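Local atomic coordinates of alanine racemase (Acinetobacter baumannii, PDB entry 4QHR), a protein that belongs to the alanine racemase family, joining an N-terminal alpha/beta barrel of the TIM type to a C-terminal domain rich in beta strands. Residues K110-Y115 / K148-T153; G119-V124 / F205-P210. One frame throughout, in Å; residues are numbered along the deposited sequence.

Contact 1. Residues K110-Y115 / K148-T153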
ATOM      1  N   LYS A 110     -23.241  31.140  -4.671  1.00 16.92           N
ATOM      2  CA  LYS A 110     -24.349  30.602  -5.413  1.00 18.96           C
ATOM      3  C   LYS A 110     -25.318  29.828  -4.540  1.00 19.22           C
ATOM      4  O   LYS A 110     -26.521  29.978  -4.734  1.00 19.66           O
ATOM      5  CB  LYS A 110     -23.862  29.730  -6.561  1.00 21.48           C
ATOM      6  CG  LYS A 110     -24.952  29.205  -7.488  1.00 24.74           C
ATOM      7  CD  LYS A 110     -24.531  29.219  -8.967  1.00 26.97           C
ATOM      8  CE  LYS A 110     -25.605  28.592  -9.868  1.00 29.35           C
ATOM      9  NZ  LYS A 110     -25.583  27.095  -9.866  1.00 28.68           N
ATOM     10  N   HIS A 111     -24.818  29.001  -3.608  1.00 16.97           N
ATOM     11  CA  HIS A 111     -25.664  28.212  -2.703  1.00 16.78           C
ATOM     12  C   HIS A 111     -25.765  28.786  -1.281  1.00 16.33           C
ATOM     13  O   HIS A 111     -26.080  28.067  -0.347  1.00 15.47           O
ATOM     14  CB  HIS A 111     -25.157  26.768  -2.624  1.00 17.25           C
ATOM     15  CG  HIS A 111     -25.221  26.052  -3.931  1.00 17.74           C
ATOM     16  ND1 HIS A 111     -24.217  26.144  -4.866  1.00 18.20           N
ATOM     17  CD2 HIS A 111     -26.187  25.285  -4.482  1.00 16.70           C
ATOM     18  CE1 HIS A 111     -24.548  25.438  -5.934  1.00 17.33           C
ATOM     19  NE2 HIS A 111     -25.733  24.901  -5.722  1.00 17.96           N
ATOM     20  N   LYS A 112     -25.586  30.084  -1.133  1.00 16.30           N
ATOM     21  CA  LYS A 112     -25.468  30.669   0.195  1.00 17.89           C
ATOM     22  C   LYS A 112     -26.704  30.496   1.085  1.00 18.32           C
ATOM     23  O   LYS A 112     -26.575  30.205   2.257  1.00 16.50           O
ATOM     24  CB  LYS A 112     -25.065  32.141   0.091  1.00 19.26           C
ATOM     25  CG  LYS A 112     -26.186  33.091  -0.267  1.00 21.26           C
ATOM     26  CD  LYS A 112     -25.649  34.497  -0.379  1.00 24.12           C
ATOM     27  CE  LYS A 112     -26.672  35.462  -0.957  1.00 26.19           C
ATOM     28  NZ  LYS A 112     -25.954  36.447  -1.837  1.00 28.94           N
ATOM     29  N   GLN A 113     -27.908  30.659   0.543  1.00 19.58           N
ATOM     30  CA  GLN A 113     -29.084  30.618   1.433  1.00 21.04           C
ATOM     31  C   GLN A 113     -29.269  29.254   2.120  1.00 18.91           C
ATOM     32  O   GLN A 113     -29.375  29.202   3.353  1.00 17.99           O
ATOM     33  CB  GLN A 113     -30.336  31.153   0.749  1.00 24.75           C
ATOM     34  CG  GLN A 113     -30.316  32.701   0.832  1.00 28.97           C
ATOM     35  CD  GLN A 113     -31.194  33.445  -0.158  1.00 33.70           C
ATOM     36  OE1 GLN A 113     -31.063  34.668  -0.294  1.00 39.72           O
ATOM     37  NE2 GLN A 113     -32.081  32.737  -0.864  1.00 35.28           N
ATOM     38  N   ALA A 114     -29.241  28.179   1.348  1.00 16.16           N
ATOM     39  CA  ALA A 114     -29.356  26.832   1.910  1.00 14.95           C
ATOM     40  C   ALA A 114     -28.180  26.477   2.867  1.00 13.32           C
ATOM     41  O   ALA A 114     -28.374  25.933   3.937  1.00 12.40           O
ATOM     42  CB  ALA A 114     -29.451  25.821   0.785  1.00 15.77           C
ATOM     43  N   TYR A 115     -26.963  26.827   2.449  1.00 11.76           N
ATOM     44  CA  TYR A 115     -25.771  26.592   3.229  1.00 11.07           C
ATOM     45  C   TYR A 115     -25.888  27.295   4.569  1.00 11.03           C
ATOM     46  O   TYR A 115     -25.703  26.683   5.594  1.00 11.48           O
ATOM     47  CB  TYR A 115     -24.538  27.058   2.437  1.00 10.48           C
ATOM     48  CG  TYR A 115     -23.211  26.636   3.008  1.00 10.37           C
ATOM     49  CD1 TYR A 115     -22.628  27.340   4.040  1.00 10.39           C
ATOM     50  CD2 TYR A 115     -22.513  25.525   2.496  1.00 10.26           C
ATOM     51  CE1 TYR A 115     -21.367  26.989   4.541  1.00 10.00           C
ATOM     52  CE2 TYR A 115     -21.259  25.136   3.005  1.00 10.20           C
ATOM     53  CZ  TYR A 115     -20.692  25.864   4.039  1.00 10.21           C
ATOM     54  OH  TYR A 115     -19.447  25.505   4.578  1.00  9.92           O
ATOM     55  N   LYS A 148     -18.640  37.319   5.253  1.00 11.75           N
ATOM     56  CA  LYS A 148     -19.324  37.890   6.436  1.00 12.42           C
ATOM     57  C   LYS A 148     -20.521  38.766   6.047  1.00 13.44           C
ATOM     58  O   LYS A 148     -21.616  38.627   6.599  1.00 12.41           O
ATOM     59  CB  LYS A 148     -18.368  38.738   7.267  1.00 12.89           C
ATOM     60  CG  LYS A 148     -17.375  37.961   8.070  1.00 12.66           C
ATOM     61  CD  LYS A 148     -16.654  38.955   8.962  1.00 13.26           C
ATOM     62  CE  LYS A 148     -15.731  38.298   9.955  1.00 13.18           C
ATOM     63  NZ  LYS A 148     -15.244  39.298  10.931  1.00 13.08           N
ATOM     64  N   SER A 149     -20.312  39.650   5.086  1.00 14.82           N
ATOM     65  CA  SER A 149     -21.371  40.554   4.662  1.00 16.33           C
ATOM     66  C   SER A 149     -22.491  39.799   3.984  1.00 16.74           C
ATOM     67  O   SER A 149     -23.610  40.214   4.080  1.00 16.44           O
ATOM     68  CB  SER A 149     -20.825  41.712   3.799  1.00 18.55           C
ATOM     69  OG  SER A 149     -20.531  41.248   2.507  1.00 21.28           O
ATOM     70  N   GLU A 150     -22.189  38.674   3.334  1.00 16.35           N
ATOM     71  CA  GLU A 150     -23.216  37.776   2.780  1.00 17.00           C
ATOM     72  C   GLU A 150     -23.969  36.922   3.791  1.00 15.85           C
ATOM     73  O   GLU A 150     -24.873  36.236   3.409  1.00 16.11           O
ATOM     74  CB  GLU A 150     -22.598  36.863   1.696  1.00 18.41           C
ATOM     75  CG  GLU A 150     -22.148  37.590   0.440  1.00 20.99           C
ATOM     76  CD  GLU A 150     -23.312  38.117  -0.385  1.00 23.98           C
ATOM     77  OE1 GLU A 150     -24.457  37.616  -0.229  1.00 26.66           O
ATOM     78  OE2 GLU A 150     -23.088  39.069  -1.151  1.00 25.53           O
ATOM     79  N   GLY A 151     -23.592  36.954   5.068  1.00 14.33           N
ATOM     80  CA  GLY A 151     -24.291  36.251   6.138  1.00 13.08           C
ATOM     81  C   GLY A 151     -23.614  34.975   6.656  1.00 12.02           C
ATOM     82  O   GLY A 151     -24.187  34.275   7.515  1.00 11.15           O
ATOM     83  N   PHE A 152     -22.395  34.699   6.204  1.00 10.60           N
ATOM     84  CA  PHE A 152     -21.671  33.510   6.619  1.00 10.95           C
ATOM     85  C   PHE A 152     -20.936  33.688   7.941  1.00 11.23           C
ATOM     86  O   PHE A 152     -20.448  34.766   8.275  1.00 10.89           O
ATOM     87  CB  PHE A 152     -20.631  33.068   5.588  1.00 10.83           C
ATOM     88  CG  PHE A 152     -21.191  32.527   4.310  1.00 10.95           C
ATOM     89  CD1 PHE A 152     -21.493  31.161   4.171  1.00 11.54           C
ATOM     90  CD2 PHE A 152     -21.407  33.341   3.242  1.00 11.42           C
ATOM     91  CE1 PHE A 152     -21.979  30.656   2.969  1.00 11.48           C
ATOM     92  CE2 PHE A 152     -21.885  32.831   2.032  1.00 11.07           C
ATOM     93  CZ  PHE A 152     -22.189  31.490   1.915  1.00 11.55           C
ATOM     94  N   THR A 153     -20.808  32.580   8.661  1.00 11.46           N
ATOM     95  CA  THR A 153     -19.902  32.491   9.790  1.00 11.27           C
ATOM     96  C   THR A 153     -18.684  31.755   9.263  1.00 11.18           C
ATOM     97  O   THR A 153     -18.793  30.623   8.716  1.00 10.98           O
ATOM     98  CB  THR A 153     -20.518  31.743  10.983  1.00 11.55           C
ATOM     99  OG1 THR A 153     -21.624  32.506  11.509  1.00 11.35           O
ATOM    100  CG2 THR A 153     -19.499  31.487  12.100  1.00 11.39           C
TER

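Contact 2. Residues G119-V124 / F205-P210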
ATOM      1  N   GLY A 119     -26.860  26.104   8.975  1.00 12.85           N
ATOM      2  CA  GLY A 119     -26.064  26.406  10.121  1.00 12.00           C
ATOM      3  C   GLY A 119     -24.604  26.130   9.895  1.00 11.03           C
ATOM      4  O   GLY A 119     -23.877  25.954  10.846  1.00 10.48           O
ATOM      5  N   LEU A 120     -24.172  26.104   8.637  1.00  9.97           N
ATOM      6  CA  LEU A 120     -22.825  25.582   8.303  1.00  9.84           C
ATOM      7  C   LEU A 120     -21.871  26.733   8.215  1.00  9.55           C
ATOM      8  O   LEU A 120     -22.157  27.729   7.512  1.00  9.47           O
ATOM      9  CB  LEU A 120     -22.839  24.822   6.967  1.00  9.72           C
ATOM     10  CG  LEU A 120     -23.749  23.590   6.955  1.00 10.05           C
ATOM     11  CD1 LEU A 120     -23.906  23.080   5.504  1.00 10.40           C
ATOM     12  CD2 LEU A 120     -23.227  22.484   7.859  1.00 10.31           C
ATOM     13  N   LYS A 121     -20.728  26.588   8.876  1.00  9.78           N
ATOM     14  CA  LYS A 121     -19.661  27.552   8.743  1.00  9.58           C
ATOM     15  C   LYS A 121     -18.904  27.273   7.490  1.00  9.86           C
ATOM     16  O   LYS A 121     -18.970  26.162   6.923  1.00 10.45           O
ATOM     17  CB  LYS A 121     -18.695  27.541   9.938  1.00  9.92           C
ATOM     18  CG  LYS A 121     -19.379  27.646  11.308  1.00 10.25           C
ATOM     19  CD  LYS A 121     -18.438  27.524  12.503  1.00 10.52           C
ATOM     20  CE  LYS A 121     -17.729  26.205  12.612  1.00 10.76           C
ATOM     21  NZ  LYS A 121     -18.606  25.035  12.966  1.00 11.24           N
ATOM     22  N   VAL A 122     -18.171  28.275   7.034  1.00  9.23           N
ATOM     23  CA  VAL A 122     -17.294  28.109   5.890  1.00  9.46           C
ATOM     24  C   VAL A 122     -15.880  28.285   6.422  1.00  9.39           C
ATOM     25  O   VAL A 122     -15.599  29.248   7.183  1.00  9.45           O
ATOM     26  CB  VAL A 122     -17.633  29.068   4.739  1.00  9.38           C
ATOM     27  CG1 VAL A 122     -17.768  30.468   5.216  1.00  9.31           C
ATOM     28  CG2 VAL A 122     -16.579  28.998   3.629  1.00  9.51           C
ATOM     29  N   TRP A 123     -15.018  27.345   6.077  1.00  9.15           N
ATOM     30  CA  TRP A 123     -13.619  27.370   6.487  1.00  9.47           C
ATOM     31  C   TRP A 123     -12.792  28.014   5.361  1.00  9.77           C
ATOM     32  O   TRP A 123     -12.778  27.523   4.250  1.00  9.87           O
ATOM     33  CB  TRP A 123     -13.120  25.966   6.854  1.00  9.70           C
ATOM     34  CG  TRP A 123     -13.833  25.363   8.011  1.00 10.13           C
ATOM     35  CD1 TRP A 123     -15.181  25.105   8.097  1.00 10.68           C
ATOM     36  CD2 TRP A 123     -13.259  24.871   9.217  1.00 10.73           C
ATOM     37  NE1 TRP A 123     -15.470  24.534   9.312  1.00 11.37           N
ATOM     38  CE2 TRP A 123     -14.310  24.361  10.008  1.00 10.83           C
ATOM     39  CE3 TRP A 123     -11.948  24.815   9.711  1.00 10.66           C
ATOM     40  CZ2 TRP A 123     -14.097  23.817  11.273  1.00 11.07           C
ATOM     41  CZ3 TRP A 123     -11.719  24.294  10.946  1.00 10.96           C
ATOM     42  CH2 TRP A 123     -12.781  23.774  11.727  1.00 10.74           C
ATOM     43  N   VAL A 124     -12.165  29.149   5.638  1.00 10.00           N
ATOM     44  CA  VAL A 124     -11.477  29.916   4.588  1.00 10.11           C
ATOM     45  C   VAL A 124     -10.001  29.683   4.777  1.00 10.43           C
ATOM     46  O   VAL A 124      -9.406  30.104   5.786  1.00 10.15           O
ATOM     47  CB  VAL A 124     -11.830  31.409   4.641  1.00  9.96           C
ATOM     48  CG1 VAL A 124     -11.145  32.136   3.506  1.00  9.93           C
ATOM     49  CG2 VAL A 124     -13.347  31.614   4.583  1.00  9.52           C
ATOM     50  N   PHE A 205      -6.597  28.527  19.460  1.00 11.28           N
ATOM     51  CA  PHE A 205      -7.874  29.220  19.138  1.00 11.46           C
ATOM     52  C   PHE A 205      -9.102  28.315  19.285  1.00 10.68           C
ATOM     53  O   PHE A 205      -9.220  27.576  20.288  1.00 10.08           O
ATOM     54  CB  PHE A 205      -7.756  29.900  17.784  1.00 12.35           C
ATOM     55  CG  PHE A 205      -6.645  30.904  17.730  1.00 13.36           C
ATOM     56  CD1 PHE A 205      -6.725  32.061  18.518  1.00 14.35           C
ATOM     57  CD2 PHE A 205      -5.511  30.701  16.949  1.00 14.32           C
ATOM     58  CE1 PHE A 205      -5.705  33.008  18.518  1.00 14.81           C
ATOM     59  CE2 PHE A 205      -4.501  31.664  16.925  1.00 14.78           C
ATOM     60  CZ  PHE A 205      -4.593  32.803  17.729  1.00 15.12           C
ATOM     61  N   ASP A 206     -10.006  28.314  18.301  1.00  9.98           N
ATOM     62  CA  ASP A 206     -11.323  27.682  18.484  1.00  9.63           C
ATOM     63  C   ASP A 206     -11.381  26.189  18.113  1.00  9.52           C
ATOM     64  O   ASP A 206     -12.144  25.430  18.708  1.00 10.08           O
ATOM     65  CB  ASP A 206     -12.327  28.471  17.676  1.00  9.36           C
ATOM     66  CG  ASP A 206     -12.279  29.954  18.029  1.00  9.39           C
ATOM     67  OD1 ASP A 206     -12.834  30.309  19.096  1.00  9.71           O
ATOM     68  OD2 ASP A 206     -11.631  30.726  17.326  1.00  8.96           O
ATOM     69  N   TYR A 207     -10.601  25.783  17.126  1.00  9.51           N
ATOM     70  CA  TYR A 207     -10.558  24.408  16.644  1.00  9.12           C
ATOM     71  C   TYR A 207      -9.118  23.958  16.401  1.00  8.72           C
ATOM     72  O   TYR A 207      -8.388  24.597  15.693  1.00  9.18           O
ATOM     73  CB  TYR A 207     -11.296  24.284  15.313  1.00  9.22           C
ATOM     74  CG  TYR A 207     -12.779  24.507  15.377  1.00  9.46           C
ATOM     75  CD1 TYR A 207     -13.310  25.794  15.233  1.00  9.96           C
ATOM     76  CD2 TYR A 207     -13.644  23.463  15.575  1.00  9.85           C
ATOM     77  CE1 TYR A 207     -14.682  26.019  15.301  1.00 10.23           C
ATOM     78  CE2 TYR A 207     -15.019  23.678  15.630  1.00 10.43           C
ATOM     79  CZ  TYR A 207     -15.516  24.962  15.508  1.00 10.53           C
ATOM     80  OH  TYR A 207     -16.864  25.187  15.540  1.00 11.82           O
ATOM     81  N   VAL A 208      -8.748  22.818  16.985  1.00  8.42           N
ATOM     82  CA  VAL A 208      -7.521  22.115  16.642  1.00  8.08           C
ATOM     83  C   VAL A 208      -7.910  20.896  15.759  1.00  8.21           C
ATOM     84  O   VAL A 208      -9.060  20.376  15.829  1.00  8.06           O
ATOM     85  CB  VAL A 208      -6.746  21.715  17.921  1.00  7.94           C
ATOM     86  CG1 VAL A 208      -6.331  22.970  18.677  1.00  7.74           C
ATOM     87  CG2 VAL A 208      -7.508  20.741  18.801  1.00  7.87           C
ATOM     88  N   ARG A 209      -6.950  20.442  14.976  1.00  8.16           N
ATOM     89  CA  ARG A 209      -7.139  19.392  13.986  1.00  8.54           C
ATOM     90  C   ARG A 209      -6.093  18.292  14.118  1.00  7.65           C
ATOM     91  O   ARG A 209      -5.278  18.148  13.254  1.00  7.63           O
ATOM     92  CB  ARG A 209      -7.089  19.966  12.590  1.00  9.31           C
ATOM     93  CG  ARG A 209      -8.006  21.178  12.399  1.00 10.05           C
ATOM     94  CD  ARG A 209      -8.155  21.585  10.947  1.00 11.13           C
ATOM     95  NE  ARG A 209      -6.872  21.821  10.247  1.00 11.82           N
ATOM     96  CZ  ARG A 209      -6.226  22.977  10.136  1.00 13.36           C
ATOM     97  NH1 ARG A 209      -6.678  24.080  10.734  1.00 13.97           N
ATOM     98  NH2 ARG A 209      -5.074  23.019   9.451  1.00 13.93           N
ATOM     99  N   PRO A 210      -6.133  17.526  15.200  1.00  6.75           N
ATOM    100  CA  PRO A 210      -5.230  16.422  15.279  1.00  6.62           C
ATOM    101  C   PRO A 210      -5.490  15.309  14.259  1.00  6.46           C
ATOM    102  O   PRO A 210      -6.631  14.874  14.090  1.00  6.32           O
ATOM    103  CB  PRO A 210      -5.520  15.823  16.633  1.00  6.47           C
ATOM    104  CG  PRO A 210      -6.998  16.113  16.815  1.00  6.51           C
ATOM    105  CD  PRO A 210      -7.128  17.501  16.284  1.00  6.54           C
TER

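Contact 1. Residues K110-Y115 / K148-T153
F152 and K112 share the largest part of this interface, where the start of helix 112-117 meets the turn that ends helix 139-149. K112 CB approaches the F152 ring obliquely, 3.5 Å from F152 CZ. At the ring's neighbouring corner Y115 CD1 lies in the F152 plane, 3.5 Å from F152 CE1, and the two aromatic planes are inclined at 58°, an oblique pairing. With its CG anti to the backbone N (chi1 -169°), Y115 sends its ring past F152 and into the barrel wall, where the buried OH bonds to C97 N and to the backbone of K121. Nearer the surface, K112 NZ and E150 OE1 form a salt bridge; its modelled length of 2.5 Å is very short and best read with caution. Behind these side chains, H111 occupies the N-cap position of helix 112-117, and G151, with positive phi, closes helix 139-149 in a Schellman motif that separates E150 from F152. L108 and I109 of helix 102-110 also cover F152. The contact thus grades from ion pair to aromatic packing: the charges meet where solvent can reach them in part, while the rings seal two adjoining helical elements against strand 122-125.

Contact 2. Residues G119-V124 / F205-P210
Y207 and W123 meet edge to face, the indole offering the edge of its six-membered ring to the phenol. W123 CH2 stands over one face of the tyrosine ring, displaced toward the rim, and comes within 3.7 Å of Y207 CG. W123 CH2 also approaches Y207 CB at 3.9 Å, so the indole leans on the root of the tyrosine side chain. The ring planes make 59° and their centroids are 5.1 Å apart. From strands 122-125 and 207-208, which are not neighbours in the parallel sheet, the two side chains reach each other across the inside of the barrel. V30 of strand 28-32 touches both.

The phenol's far end is met by K121, arriving from the opposite direction. Bends at chi3 and chi4 curl the lysine tip so that K121 NZ makes a weak hydrogen bond to Y207 OH at 3.1 Å. K121 CE lies alongside, 3.2 Å from Y207 OH. The stronger partner of that ammonium group is E96, whose OE2 takes a salt bridge while its OE1 accepts the indole N-H of W123. The E96 carboxylate thus binds both K121 and W123, the two residues of 119-124 that meet Y207, and so probably fixes their relative placement.

Beside CH2, at the adjoining ring atom, W123 CZ3 has R209 CD 4.5 Å away. The R209 guanidinium is bonded to M158 O and S190 OG. The aromatic pair thus packs inside the barrel beside an arginine hydrogen-bonded through NE to N1 of the modified residue LLP at position 34, while the charge of K121 is probably balanced by E96 more than by the tyrosine.

Overall arrangement
Both contacts involve strand 122-125 or its flanks, contact 2 reaching across the N-terminal barrel to 207-208. Contact 1 belongs to the outer layer, partly buried, its centre about 32 Å from that of the chain; contact 2 is buried inside, at about 19 Å. Strand 122-125 lies between them: V122 faces outward to F152, whereas W123 faces inward. The contacts are tied directly by Y115 OH to K121 O (2.5 Å), and T153 O accepts V122 N (3.0 Å), joining them through the backbone. Aromatic pairs occur in both, but the outer one is accompanied by a peripheral ion pair, the inner one by polar groups of K121 and W123 that share E96.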